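Local atomic coordinates of fucolectin-related protein (Streptococcus pneumoniae, PDB entry 2WMF), a protein that hydrolyses glycosidic bonds as a family 98 glycoside hydrolase, probably acting on host blood-group carbohydrate antigens. Residues K144-I149 with A175-H180; K165-C170 with Q201-N206; E419-A424 with K442-M447; L460-H465 with R529-T534. One frame throughout, in Å; residues are numbered along the deposited sequence.

Interaction 1 of 4, residues K144-I149 with A175-H180; sequences KGVLNI and AHFIWH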
loop_
_atom_site.group_PDB
_atom_site.type_symbol
_atom_site.label_atom_id
_atom_site.label_comp_id
_atom_site.label_asym_id
_atom_site.label_seq_id
_atom_site.Cartn_x
_atom_site.Cartn_y
_atom_site.Cartn_z
ATOM N N LYS A 144 14.845 14.525 -4.177
ATOM C CA LYS A 144 15.197 13.185 -3.729
ATOM C C LYS A 144 15.048 12.114 -4.792
ATOM O O LYS A 144 15.570 11.015 -4.635
ATOM C CB LYS A 144 14.373 12.786 -2.474
ATOM C CG LYS A 144 14.487 13.776 -1.312
ATOM C CD LYS A 144 15.959 13.881 -0.878
ATOM C CE LYS A 144 16.096 14.575 0.437
ATOM N NZ LYS A 144 15.451 15.808 0.336
ATOM N N GLY A 145 14.424 12.445 -5.912
ATOM C CA GLY A 145 14.195 11.472 -6.969
ATOM C C GLY A 145 13.014 11.833 -7.832
ATOM O O GLY A 145 12.474 12.948 -7.772
ATOM N N VAL A 146 12.602 10.853 -8.638
ATOM C CA VAL A 146 11.540 11.063 -9.619
ATOM C C VAL A 146 10.641 9.819 -9.689
ATOM O O VAL A 146 11.051 8.738 -9.290
ATOM C CB VAL A 146 12.076 11.400 -11.023
ATOM C CG1 VAL A 146 12.892 12.689 -10.944
ATOM C CG2 VAL A 146 12.899 10.251 -11.644
ATOM N N LEU A 147 9.456 10.006 -10.258
ATOM C CA LEU A 147 8.453 8.957 -10.402
ATOM C C LEU A 147 7.999 8.793 -11.854
ATOM O O LEU A 147 7.869 9.783 -12.600
ATOM C CB LEU A 147 7.233 9.270 -9.575
ATOM C CG LEU A 147 7.426 9.269 -8.056
ATOM C CD1 LEU A 147 7.177 10.646 -7.452
ATOM C CD2 LEU A 147 6.550 8.153 -7.427
ATOM N N ASN A 148 7.786 7.519 -12.213
ATOM C CA ASN A 148 7.078 7.120 -13.405
ATOM C C ASN A 148 5.820 6.421 -12.889
ATOM O O ASN A 148 5.910 5.464 -12.106
ATOM C CB ASN A 148 7.935 6.136 -14.185
ATOM C CG ASN A 148 7.284 5.625 -15.462
ATOM O OD1 ASN A 148 6.150 5.979 -15.781
ATOM N ND2 ASN A 148 8.021 4.798 -16.214
ATOM N N ILE A 149 4.665 6.883 -13.334
ATOM C CA ILE A 149 3.385 6.386 -12.824
ATOM C C ILE A 149 2.433 6.057 -13.955
ATOM O O ILE A 149 2.159 6.924 -14.761
ATOM C CB ILE A 149 2.706 7.455 -11.887
ATOM C CG1 ILE A 149 3.605 7.830 -10.709
ATOM C CG2 ILE A 149 1.373 6.909 -11.306
ATOM C CD1 ILE A 149 2.997 8.866 -9.740
ATOM N N ALA A 175 19.968 9.387 -5.650
ATOM C CA ALA A 175 18.540 9.563 -5.656
ATOM C C ALA A 175 17.802 8.263 -5.972
ATOM O O ALA A 175 18.433 7.231 -6.287
ATOM C CB ALA A 175 18.173 10.655 -6.662
ATOM N N HIS A 176 16.468 8.310 -5.881
ATOM C CA HIS A 176 15.622 7.134 -6.203
ATOM C C HIS A 176 14.701 7.389 -7.409
ATOM O O HIS A 176 14.097 8.447 -7.527
ATOM C CB HIS A 176 14.758 6.742 -5.009
ATOM C CG HIS A 176 15.518 6.092 -3.891
ATOM N ND1 HIS A 176 16.064 6.804 -2.834
ATOM C CD2 HIS A 176 15.823 4.789 -3.678
ATOM C CE1 HIS A 176 16.691 5.957 -2.030
ATOM N NE2 HIS A 176 16.549 4.720 -2.514
ATOM N N PHE A 177 14.600 6.376 -8.254
ATOM C CA PHE A 177 13.636 6.307 -9.338
ATOM C C PHE A 177 12.548 5.361 -8.860
ATOM O O PHE A 177 12.813 4.190 -8.542
ATOM C CB PHE A 177 14.283 5.770 -10.618
ATOM C CG PHE A 177 13.366 5.788 -11.850
ATOM C CD1 PHE A 177 13.284 6.914 -12.634
ATOM C CD2 PHE A 177 12.538 4.697 -12.144
ATOM C CE1 PHE A 177 12.453 6.978 -13.744
ATOM C CE2 PHE A 177 11.715 4.725 -13.245
ATOM C CZ PHE A 177 11.647 5.863 -14.038
ATOM N N ILE A 178 11.323 5.879 -8.816
ATOM C CA ILE A 178 10.159 5.125 -8.268
ATOM C C ILE A 178 9.153 4.912 -9.396
ATOM O O ILE A 178 8.609 5.883 -9.940
ATOM C CB ILE A 178 9.508 5.836 -7.070
ATOM C CG1 ILE A 178 10.562 6.101 -5.982
ATOM C CG2 ILE A 178 8.302 4.996 -6.505
ATOM C CD1 ILE A 178 10.009 6.725 -4.724
ATOM N N TRP A 179 8.909 3.636 -9.714
ATOM C CA TRP A 179 8.020 3.260 -10.830
ATOM C C TRP A 179 6.749 2.555 -10.311
ATOM O O TRP A 179 6.840 1.441 -9.831
ATOM C CB TRP A 179 8.757 2.338 -11.831
ATOM C CG TRP A 179 8.052 2.142 -13.151
ATOM C CD1 TRP A 179 6.718 2.338 -13.425
ATOM C CD2 TRP A 179 8.646 1.694 -14.370
ATOM N NE1 TRP A 179 6.454 2.029 -14.728
ATOM C CE2 TRP A 179 7.615 1.618 -15.333
ATOM C CE3 TRP A 179 9.956 1.332 -14.742
ATOM C CZ2 TRP A 179 7.865 1.233 -16.657
ATOM C CZ3 TRP A 179 10.207 0.943 -16.027
ATOM C CH2 TRP A 179 9.162 0.886 -16.980
ATOM N N HIS A 180 5.596 3.225 -10.391
ATOM C CA HIS A 180 4.305 2.637 -9.999
ATOM C C HIS A 180 3.598 2.140 -11.254
ATOM O O HIS A 180 3.327 2.907 -12.204
ATOM C CB HIS A 180 3.389 3.685 -9.340
ATOM C CG HIS A 180 3.799 4.113 -7.962
ATOM N ND1 HIS A 180 3.618 3.326 -6.841
ATOM C CD2 HIS A 180 4.304 5.291 -7.521
ATOM C CE1 HIS A 180 4.025 3.994 -5.769
ATOM N NE2 HIS A 180 4.433 5.192 -6.146
HETATM O O HOH W 1 16.367 9.619 -2.469
#

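Interaction 2 of 4, residues K165-C170 with Q201-N206; sequences KYLEVC and QKYHKN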
loop_
_atom_site.group_PDB
_atom_site.type_symbol
_atom_site.label_atom_id
_atom_site.label_comp_id
_atom_site.label_asym_id
_atom_site.label_seq_id
_atom_site.Cartn_x
_atom_site.Cartn_y
_atom_site.Cartn_z
ATOM N N LYS A 165 17.446 5.289 -18.367
ATOM C CA LYS A 165 18.331 6.463 -18.441
ATOM C C LYS A 165 18.114 7.351 -17.225
ATOM O O LYS A 165 19.077 7.851 -16.626
ATOM C CB LYS A 165 18.097 7.255 -19.715
ATOM C CG LYS A 165 19.049 8.427 -19.859
ATOM C CD LYS A 165 20.519 8.023 -20.186
ATOM C CE LYS A 165 21.481 9.043 -19.647
ATOM N NZ LYS A 165 21.510 8.852 -18.155
ATOM N N TYR A 166 16.865 7.568 -16.841
ATOM C CA TYR A 166 16.625 8.385 -15.649
ATOM C C TYR A 166 17.161 7.716 -14.376
ATOM O O TYR A 166 17.727 8.403 -13.492
ATOM C CB TYR A 166 15.150 8.689 -15.467
ATOM C CG TYR A 166 14.519 9.621 -16.498
ATOM C CD1 TYR A 166 15.053 10.904 -16.773
ATOM C CD2 TYR A 166 13.371 9.231 -17.156
ATOM C CE1 TYR A 166 14.431 11.739 -17.699
ATOM C CE2 TYR A 166 12.742 10.047 -18.034
ATOM C CZ TYR A 166 13.266 11.297 -18.333
ATOM O OH TYR A 166 12.589 12.083 -19.244
ATOM N N LEU A 167 17.022 6.395 -14.294
ATOM C CA LEU A 167 17.572 5.644 -13.157
ATOM C C LEU A 167 19.107 5.885 -13.044
ATOM O O LEU A 167 19.637 6.045 -11.946
ATOM C CB LEU A 167 17.220 4.160 -13.314
ATOM C CG LEU A 167 17.842 3.164 -12.313
ATOM C CD1 LEU A 167 17.500 3.513 -10.847
ATOM C CD2 LEU A 167 17.397 1.719 -12.707
ATOM N N GLU A 168 19.811 5.847 -14.175
ATOM C CA GLU A 168 21.261 6.127 -14.199
ATOM C C GLU A 168 21.574 7.517 -13.639
ATOM O O GLU A 168 22.464 7.674 -12.805
ATOM C CB GLU A 168 21.763 5.984 -15.634
ATOM C CG GLU A 168 23.205 6.290 -15.792
ATOM C CD GLU A 168 23.709 5.999 -17.209
ATOM O OE1 GLU A 168 22.906 5.780 -18.142
ATOM O OE2 GLU A 168 24.940 5.978 -17.380
ATOM N N VAL A 169 20.797 8.515 -14.039
ATOM C CA VAL A 169 20.965 9.873 -13.500
ATOM C C VAL A 169 20.718 9.866 -11.978
ATOM O O VAL A 169 21.454 10.482 -11.208
ATOM C CB VAL A 169 20.042 10.922 -14.150
ATOM C CG1 VAL A 169 20.272 12.335 -13.533
ATOM C CG2 VAL A 169 20.251 11.031 -15.672
ATOM N N CYS A 170 19.659 9.185 -11.541
ATOM C CA CYS A 170 19.396 9.057 -10.128
ATOM C C CYS A 170 20.591 8.474 -9.391
ATOM O O CYS A 170 20.958 8.956 -8.334
ATOM C CB CYS A 170 18.138 8.205 -9.896
ATOM S SG CYS A 170 16.591 9.094 -10.324
ATOM N N GLN A 201 20.025 -4.313 -12.743
ATOM C CA GLN A 201 21.121 -5.066 -12.175
ATOM C C GLN A 201 22.245 -4.145 -11.667
ATOM O O GLN A 201 22.921 -4.453 -10.649
ATOM C CB GLN A 201 21.681 -6.021 -13.223
ATOM C CG GLN A 201 20.782 -7.176 -13.528
ATOM C CD GLN A 201 21.338 -8.056 -14.621
ATOM O OE1 GLN A 201 21.312 -7.702 -15.817
ATOM N NE2 GLN A 201 21.799 -9.199 -14.242
ATOM N N LYS A 202 22.465 -3.028 -12.349
ATOM C CA LYS A 202 23.534 -2.090 -11.943
ATOM C C LYS A 202 23.078 -1.178 -10.803
ATOM O O LYS A 202 23.811 -0.925 -9.839
ATOM C CB LYS A 202 23.958 -1.184 -13.108
ATOM C CG LYS A 202 24.695 -1.810 -14.270
ATOM C CD LYS A 202 24.920 -0.725 -15.315
ATOM C CE LYS A 202 25.966 -1.101 -16.362
ATOM N NZ LYS A 202 25.450 -0.935 -17.781
ATOM N N TYR A 203 21.848 -0.672 -10.919
ATOM C CA TYR A 203 21.404 0.462 -10.111
ATOM C C TYR A 203 20.250 0.105 -9.193
ATOM O O TYR A 203 19.486 0.988 -8.802
ATOM C CB TYR A 203 21.016 1.643 -11.020
ATOM C CG TYR A 203 22.105 2.071 -11.978
ATOM C CD1 TYR A 203 23.374 2.408 -11.509
ATOM C CD2 TYR A 203 21.868 2.133 -13.359
ATOM C CE1 TYR A 203 24.387 2.804 -12.392
ATOM C CE2 TYR A 203 22.875 2.504 -14.234
ATOM C CZ TYR A 203 24.120 2.844 -13.748
ATOM O OH TYR A 203 25.123 3.232 -14.651
ATOM N N HIS A 204 20.154 -1.179 -8.854
ATOM C CA HIS A 204 19.113 -1.682 -7.940
ATOM C C HIS A 204 19.018 -0.826 -6.643
ATOM O O HIS A 204 17.928 -0.617 -6.113
ATOM C CB HIS A 204 19.318 -3.173 -7.631
ATOM C CG HIS A 204 20.648 -3.496 -7.010
ATOM N ND1 HIS A 204 21.764 -3.865 -7.736
ATOM C CD2 HIS A 204 21.033 -3.494 -5.713
ATOM C CE1 HIS A 204 22.778 -4.063 -6.895
ATOM N NE2 HIS A 204 22.359 -3.839 -5.669
ATOM N N LYS A 205 20.157 -0.342 -6.102
ATOM C CA LYS A 205 20.111 0.524 -4.902
ATOM C C LYS A 205 19.157 1.719 -5.053
ATOM O O LYS A 205 18.500 2.132 -4.079
ATOM C CB LYS A 205 21.520 1.032 -4.523
ATOM C CG LYS A 205 21.545 1.611 -3.155
ATOM C CD LYS A 205 22.893 1.939 -2.558
ATOM C CE LYS A 205 22.619 2.342 -1.028
ATOM N NZ LYS A 205 22.125 1.323 0.063
ATOM N N ASN A 206 19.092 2.277 -6.257
ATOM C CA ASN A 206 18.371 3.536 -6.520
ATOM C C ASN A 206 16.985 3.320 -7.098
ATOM O O ASN A 206 16.299 4.289 -7.394
ATOM C CB ASN A 206 19.174 4.389 -7.497
ATOM C CG ASN A 206 20.589 4.659 -7.000
ATOM O OD1 ASN A 206 20.857 5.658 -6.302
ATOM N ND2 ASN A 206 21.494 3.794 -7.378
#

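Interaction 3 of 4, residues E419-A424 with K442-M447; sequences EGDGYA and KNQQVM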
loop_
_atom_site.group_PDB
_atom_site.type_symbol
_atom_site.label_atom_id
_atom_site.label_comp_id
_atom_site.label_asym_id
_atom_site.label_seq_id
_atom_site.Cartn_x
_atom_site.Cartn_y
_atom_site.Cartn_z
ATOM N N GLU A 419 -7.357 -21.617 12.354
ATOM C CA GLU A 419 -8.696 -22.018 11.959
ATOM C C GLU A 419 -9.593 -20.793 11.818
ATOM O O GLU A 419 -9.356 -19.740 12.424
ATOM C CB GLU A 419 -9.303 -22.963 13.009
ATOM C CG GLU A 419 -8.531 -24.259 13.182
ATOM C CD GLU A 419 -8.644 -25.174 11.977
ATOM O OE1 GLU A 419 -9.572 -25.033 11.174
ATOM O OE2 GLU A 419 -7.779 -26.067 11.822
ATOM N N GLY A 420 -10.649 -20.943 11.028
ATOM C CA GLY A 420 -11.608 -19.866 10.788
ATOM C C GLY A 420 -11.596 -19.402 9.342
ATOM O O GLY A 420 -10.983 -20.012 8.480
ATOM N N ASP A 421 -12.380 -18.355 9.088
ATOM C CA ASP A 421 -12.566 -17.809 7.750
ATOM C C ASP A 421 -11.989 -16.399 7.533
ATOM O O ASP A 421 -12.136 -15.893 6.422
ATOM C CB ASP A 421 -14.033 -17.839 7.289
ATOM C CG ASP A 421 -15.010 -17.102 8.216
ATOM O OD1 ASP A 421 -14.594 -16.476 9.214
ATOM O OD2 ASP A 421 -16.255 -17.152 7.915
ATOM N N GLY A 422 -11.368 -15.801 8.558
ATOM C CA GLY A 422 -10.625 -14.552 8.418
ATOM C C GLY A 422 -9.278 -14.746 7.747
ATOM O O GLY A 422 -8.814 -15.894 7.511
ATOM N N TYR A 423 -8.626 -13.616 7.472
ATOM C CA TYR A 423 -7.260 -13.587 6.969
ATOM C C TYR A 423 -6.323 -13.498 8.176
ATOM O O TYR A 423 -6.458 -12.601 9.023
ATOM C CB TYR A 423 -7.028 -12.393 6.071
ATOM C CG TYR A 423 -5.572 -12.132 5.757
ATOM C CD1 TYR A 423 -4.918 -12.788 4.719
ATOM C CD2 TYR A 423 -4.844 -11.234 6.521
ATOM C CE1 TYR A 423 -3.581 -12.532 4.394
ATOM C CE2 TYR A 423 -3.496 -10.963 6.238
ATOM C CZ TYR A 423 -2.855 -11.638 5.176
ATOM O OH TYR A 423 -1.523 -11.321 4.903
ATOM N N ALA A 424 -5.378 -14.423 8.252
ATOM C CA ALA A 424 -4.286 -14.333 9.245
ATOM C C ALA A 424 -2.983 -14.839 8.654
ATOM O O ALA A 424 -2.958 -15.853 7.961
ATOM C CB ALA A 424 -4.605 -15.079 10.555
ATOM N N LYS A 442 -20.323 -8.821 6.469
ATOM C CA LYS A 442 -20.322 -10.115 7.147
ATOM C C LYS A 442 -19.057 -10.266 7.984
ATOM O O LYS A 442 -17.976 -9.936 7.531
ATOM C CB LYS A 442 -20.449 -11.296 6.163
ATOM C CG LYS A 442 -21.803 -11.344 5.435
ATOM C CD LYS A 442 -22.984 -11.810 6.315
ATOM C CE LYS A 442 -24.321 -11.408 5.711
ATOM N NZ LYS A 442 -25.460 -11.799 6.630
ATOM N N ASN A 443 -19.229 -10.716 9.207
ATOM C CA ASN A 443 -18.097 -10.913 10.122
ATOM C C ASN A 443 -17.312 -12.161 9.788
ATOM O O ASN A 443 -17.835 -13.092 9.186
ATOM C CB ASN A 443 -18.573 -11.064 11.572
ATOM C CG ASN A 443 -18.952 -9.738 12.228
ATOM O OD1 ASN A 443 -19.338 -8.775 11.558
ATOM N ND2 ASN A 443 -18.790 -9.680 13.577
ATOM N N GLN A 444 -16.031 -12.158 10.182
ATOM C CA GLN A 444 -15.173 -13.330 10.081
ATOM C C GLN A 444 -14.522 -13.596 11.425
ATOM O O GLN A 444 -14.310 -12.679 12.231
ATOM C CB GLN A 444 -14.144 -13.173 8.963
ATOM C CG GLN A 444 -14.768 -13.050 7.582
ATOM C CD GLN A 444 -13.744 -12.782 6.460
ATOM O OE1 GLN A 444 -12.615 -12.364 6.730
ATOM N NE2 GLN A 444 -14.162 -12.971 5.199
ATOM N N GLN A 445 -14.149 -14.857 11.609
ATOM C CA GLN A 445 -13.534 -15.304 12.842
ATOM C C GLN A 445 -12.224 -16.022 12.536
ATOM O O GLN A 445 -12.083 -16.675 11.503
ATOM C CB GLN A 445 -14.469 -16.240 13.625
ATOM C CG GLN A 445 -15.816 -15.634 13.984
ATOM C CD GLN A 445 -16.797 -15.549 12.821
ATOM O OE1 GLN A 445 -16.937 -16.495 12.048
ATOM N NE2 GLN A 445 -17.539 -14.420 12.736
ATOM N N VAL A 446 -11.267 -15.857 13.464
ATOM C CA VAL A 446 -10.066 -16.636 13.466
ATOM C C VAL A 446 -9.824 -17.173 14.861
ATOM O O VAL A 446 -10.125 -16.513 15.861
ATOM C CB VAL A 446 -8.833 -15.834 12.954
ATOM C CG1 VAL A 446 -9.035 -15.396 11.465
ATOM C CG2 VAL A 446 -8.460 -14.638 13.804
ATOM N N MET A 447 -9.266 -18.378 14.873
ATOM C CA MET A 447 -8.719 -18.999 16.095
ATOM C C MET A 447 -7.252 -19.245 15.803
ATOM O O MET A 447 -6.910 -20.016 14.923
ATOM C CB MET A 447 -9.427 -20.323 16.409
ATOM C CG MET A 447 -9.023 -20.888 17.740
ATOM S SD MET A 447 -7.412 -21.669 17.877
ATOM C CE MET A 447 -7.338 -22.903 16.533
HETATM O O HOH W 2 -17.857 -16.035 9.581
#

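Interaction 4 of 4, residues L460-H465 with R529-T534; sequences LDLTPH and RTTTLT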
loop_
_atom_site.group_PDB
_atom_site.type_symbol
_atom_site.label_atom_id
_atom_site.label_comp_id
_atom_site.label_asym_id
_atom_site.label_seq_id
_atom_site.Cartn_x
_atom_site.Cartn_y
_atom_site.Cartn_z
ATOM N N LEU A 460 -10.520 -14.109 17.498
ATOM C CA LEU A 460 -11.080 -12.803 17.166
ATOM C C LEU A 460 -12.344 -12.972 16.320
ATOM O O LEU A 460 -12.385 -13.833 15.396
ATOM C CB LEU A 460 -10.081 -11.916 16.373
ATOM C CG LEU A 460 -8.906 -11.369 17.175
ATOM C CD1 LEU A 460 -7.776 -10.935 16.235
ATOM C CD2 LEU A 460 -9.428 -10.144 17.936
ATOM N N ASP A 461 -13.337 -12.137 16.629
ATOM C CA ASP A 461 -14.521 -11.941 15.806
ATOM C C ASP A 461 -14.412 -10.518 15.313
ATOM O O ASP A 461 -14.333 -9.571 16.117
ATOM C CB ASP A 461 -15.807 -12.204 16.597
ATOM C CG ASP A 461 -17.064 -12.121 15.754
ATOM O OD1 ASP A 461 -17.006 -12.218 14.531
ATOM O OD2 ASP A 461 -18.155 -11.965 16.372
ATOM N N LEU A 462 -14.395 -10.401 13.968
ATOM C CA LEU A 462 -14.028 -9.172 13.287
ATOM C C LEU A 462 -15.130 -8.738 12.313
ATOM O O LEU A 462 -15.507 -9.490 11.448
ATOM C CB LEU A 462 -12.791 -9.367 12.430
ATOM C CG LEU A 462 -11.562 -9.964 13.096
ATOM C CD1 LEU A 462 -10.718 -10.817 12.113
ATOM C CD2 LEU A 462 -10.803 -8.821 13.752
ATOM N N THR A 463 -15.606 -7.518 12.460
ATOM C CA THR A 463 -16.502 -6.961 11.471
ATOM C C THR A 463 -15.706 -6.551 10.245
ATOM O O THR A 463 -14.469 -6.414 10.311
ATOM C CB THR A 463 -17.305 -5.747 11.996
ATOM O OG1 THR A 463 -16.443 -4.603 12.161
ATOM C CG2 THR A 463 -18.059 -6.048 13.305
ATOM N N PRO A 464 -16.392 -6.333 9.111
ATOM C CA PRO A 464 -15.665 -5.816 7.979
ATOM C C PRO A 464 -14.849 -4.553 8.262
ATOM O O PRO A 464 -15.232 -3.725 9.074
ATOM C CB PRO A 464 -16.760 -5.559 6.935
ATOM C CG PRO A 464 -17.845 -6.591 7.259
ATOM C CD PRO A 464 -17.815 -6.653 8.781
ATOM N N HIS A 465 -13.726 -4.429 7.561
ATOM C CA HIS A 465 -12.858 -3.239 7.648
ATOM C C HIS A 465 -12.286 -3.114 9.078
ATOM O O HIS A 465 -12.224 -2.024 9.679
ATOM C CB HIS A 465 -13.577 -1.983 7.163
ATOM C CG HIS A 465 -14.347 -2.243 5.913
ATOM N ND1 HIS A 465 -15.698 -1.980 5.799
ATOM C CD2 HIS A 465 -13.962 -2.810 4.748
ATOM C CE1 HIS A 465 -16.099 -2.353 4.594
ATOM N NE2 HIS A 465 -15.074 -2.881 3.942
ATOM N N ARG A 529 -18.536 -0.531 16.265
ATOM C CA ARG A 529 -18.687 -1.927 15.848
ATOM C C ARG A 529 -17.834 -2.743 16.839
ATOM O O ARG A 529 -16.829 -2.260 17.336
ATOM C CB ARG A 529 -18.156 -2.153 14.398
ATOM C CG ARG A 529 -18.688 -1.145 13.430
ATOM C CD ARG A 529 -18.482 -1.548 11.987
ATOM N NE ARG A 529 -17.130 -1.829 11.503
ATOM C CZ ARG A 529 -16.189 -0.910 11.238
ATOM N NH1 ARG A 529 -15.055 -1.288 10.676
ATOM N NH2 ARG A 529 -16.338 0.376 11.570
ATOM N N THR A 530 -18.205 -3.995 17.049
ATOM C CA THR A 530 -17.604 -4.803 18.099
ATOM C C THR A 530 -16.566 -5.820 17.568
ATOM O O THR A 530 -16.835 -6.598 16.628
ATOM C CB THR A 530 -18.682 -5.599 18.850
ATOM O OG1 THR A 530 -19.635 -4.667 19.390
ATOM C CG2 THR A 530 -18.033 -6.388 20.004
ATOM N N THR A 531 -15.382 -5.806 18.178
ATOM C CA THR A 531 -14.333 -6.779 17.978
ATOM C C THR A 531 -14.241 -7.525 19.293
ATOM O O THR A 531 -14.114 -6.909 20.337
ATOM C CB THR A 531 -12.968 -6.115 17.694
ATOM O OG1 THR A 531 -13.065 -5.286 16.538
ATOM C CG2 THR A 531 -11.892 -7.185 17.492
ATOM N N THR A 532 -14.362 -8.853 19.225
ATOM C CA THR A 532 -14.333 -9.680 20.442
ATOM C C THR A 532 -13.021 -10.465 20.411
ATOM O O THR A 532 -12.727 -11.192 19.424
ATOM C CB THR A 532 -15.521 -10.636 20.493
ATOM O OG1 THR A 532 -16.742 -9.886 20.386
ATOM C CG2 THR A 532 -15.482 -11.466 21.799
ATOM N N LEU A 533 -12.249 -10.323 21.488
ATOM C CA LEU A 533 -10.937 -10.966 21.621
ATOM C C LEU A 533 -10.996 -11.952 22.799
ATOM O O LEU A 533 -11.377 -11.565 23.906
ATOM C CB LEU A 533 -9.892 -9.889 21.892
ATOM C CG LEU A 533 -8.483 -10.388 22.170
ATOM C CD1 LEU A 533 -7.991 -11.169 20.995
ATOM C CD2 LEU A 533 -7.561 -9.165 22.551
ATOM N N THR A 534 -10.664 -13.220 22.552
ATOM C CA THR A 534 -10.742 -14.254 23.569
ATOM C C THR A 534 -9.382 -14.946 23.708
ATOM O O THR A 534 -8.818 -15.450 22.736
ATOM C CB THR A 534 -11.805 -15.306 23.222
ATOM O OG1 THR A 534 -13.041 -14.659 22.903
ATOM C CG2 THR A 534 -12.061 -16.227 24.395
HETATM O O HOH W 3 -17.468 -9.358 17.875
HETATM O O HOH W 4 -14.783 -5.901 14.696
#

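Interaction 1 of 4, residues K144-I149 with A175-H180
Asn148 and Trp179 meet side by side on two neighbouring parallel strands, and their pairing illustrates how an amide can lie flat on an indole. Both residues hold CG anti to the backbone N (chi1 179° and -167°), which sends the side chains off in one direction. Asn148 ND2 sits over one face of the indole, toward the rim, 3.3 Å from Trp179 CE2, with amide and ring planes 20° apart, while CB lies over the five-membered ring in a CH-pi contact. The polar ends are held by residues just past the strands: Asn148 OD1 by Asn151 ND2 and Trp179 NE1 by Asp181 OD2. On the same side of the sheet, the Phe177 ring is met obliquely by Val146, whose CG2 is 3.5 Å from its CD1, and by Asn148, whose CB is 3.7 Å from its CZ. The opposite side holds Leu147, Ile149, Ile178 and His180; Leu147 CD2 touches Ile178 CG2 at 3.7 Å and the edge of the imidazole at His180 CD2 at 3.6 Å. Five backbone bonds in parallel register join the strands, from His176 N to Lys144 O at 3.1 Å through to His180 N to Asn148 O at 2.8 Å. These are adjacent staves of the eight-stranded barrel, linked by helix 159-172. Asn151 at OD1 and, weakly, Ser163 at ND2 probably fix the rotation of the stacked amide.

Interaction 2 of 4, residues K165-C170 with Q201-N206
Tyr203 lies against the flank of helix 159-172, and its side chain can be followed outward along Leu167 and then Glu168. Its CB meets the branch point of Leu167, 3.7 Å from CG, with both methyls of that leucine close by. Ring atom CD2 then approaches Glu168 CA, which lies over one face of the ring, and CE2 comes to 3.9 Å from Glu168 CB. At CZ the neighbour is Glu168 CG, and the hydroxyl OH ends 3.8 Å from that same CG, so the ring crosses the aliphatic part of the glutamate obliquely. Carboxylate and ring planes are 23° apart. The contact packs two helices on the outside of a beta/alpha barrel: helix 159-172 leads into strand 176-180, and helix 194-203 leads into strand 207-212. Leu167 has CG anti to its backbone N (chi1 173°), which sends CD1 on past Tyr203 to Asn206, 3.8 Å from its CB and 3.7 Å from its carbonyl O. Beneath the helices, Leu167 and Cys170 also touch Phe177 of the barrel wall. Toward the surface, the extended Glu168 side chain is met by Lys165 of its own helix, whose NZ lies 3.4 Å from Glu168 OE1 in a weak salt bridge.

Interaction 3 of 4, residues E419-A424 with K442-M447
Glu419 and Met447 form an antiparallel hydrogen-bonded pair, closed by Glu419 N to Met447 O at 3.1 Å and Met447 N to Glu419 O at 2.8 Å. Gly420 and Val446 follow as a non-hydrogen-bonded pair; Gly420 CA comes 3.3 Å from Gln445 O in a CA-H...O contact, at a positive phi of 114° that suits glycine. Beyond it the chain turns off, and Gln445 O takes Gly422 N at 3.2 Å, the donor standing above the carbonyl plane, together with a weak bond from Asp421 N. This is the edge of an antiparallel sheet: strand 419-420 is outermost, and the chain crosses from it to strand 423-427 of a second sheet. Among the side chains, the carboxylate of Asp421 stands in for a backbone acceptor. Its CG is held between the backbone N and the carbonyl carbon (chi1 57°), which brings OD1 to Gln445 N at 2.9 Å in a nearly straight bond. Val446 CG1 packs on Gly422 CA at 3.5 Å, and Met447 CE lies alongside Glu419 CG at 3.8 Å.

Interaction 4 of 4, residues L460-H465 with R529-T534
Arg529 reaches across to the loop following strand 457-462 through side-chain hydrogen bonds. Its NE donates to Thr463 OG1 and its NH1 to Pro464 O, both at 2.9 Å and both at the guanidinium edge, though tilted somewhat from its plane. A bend at chi3 (-57°) turns the group toward the loop, and NH1 also bonds to Asn483 O. Backbone bonds join the strands themselves, Asp461 N to Thr532 O at 3.0 Å and Thr532 N to Asp461 O at 3.2 Å, an antiparallel hydrogen-bonded pair inside a six-stranded sheet. One water carries the ladder on past the direct bonds, linking Thr463 N, Thr530 O and Thr531 OG1; a second lies beside the bonded pair, joining Asp461 OD2, Thr530 O and Thr532 OG1. On the face bearing Leu460, Thr531 and Leu533, Leu460 CD2 meets Leu533 CD1 at 3.5 Å. Neutral acceptors, two carbonyls and a hydroxyl, probably stabilise the guanidinium charge, tying the departing loop to the start of strand 529-536.

In the fold
From the N terminus, interaction 1 comes first: strand 143-149 meets strand 176-180 after helix 159-172 has been laid over them, a beta-alpha-beta unit. Interaction 2 starts on that same helix and closes at 201-206, so the two contacts cross along the chain. They also touch, Phe177 N lying 2.8 Å from Asn206 O, and together tie barrel strands to the helical layer outside. Interactions 3 and 4 come later, in series, about 38 to 45 Å away between centres, in the C-terminal part of the protein. Interaction 3 closes a short loop and interaction 4 a longer one; both reach one sheet, where strands 444-449 and 457-462 are neighbours, while interaction 3 also leads into the second sheet through strand 423-427.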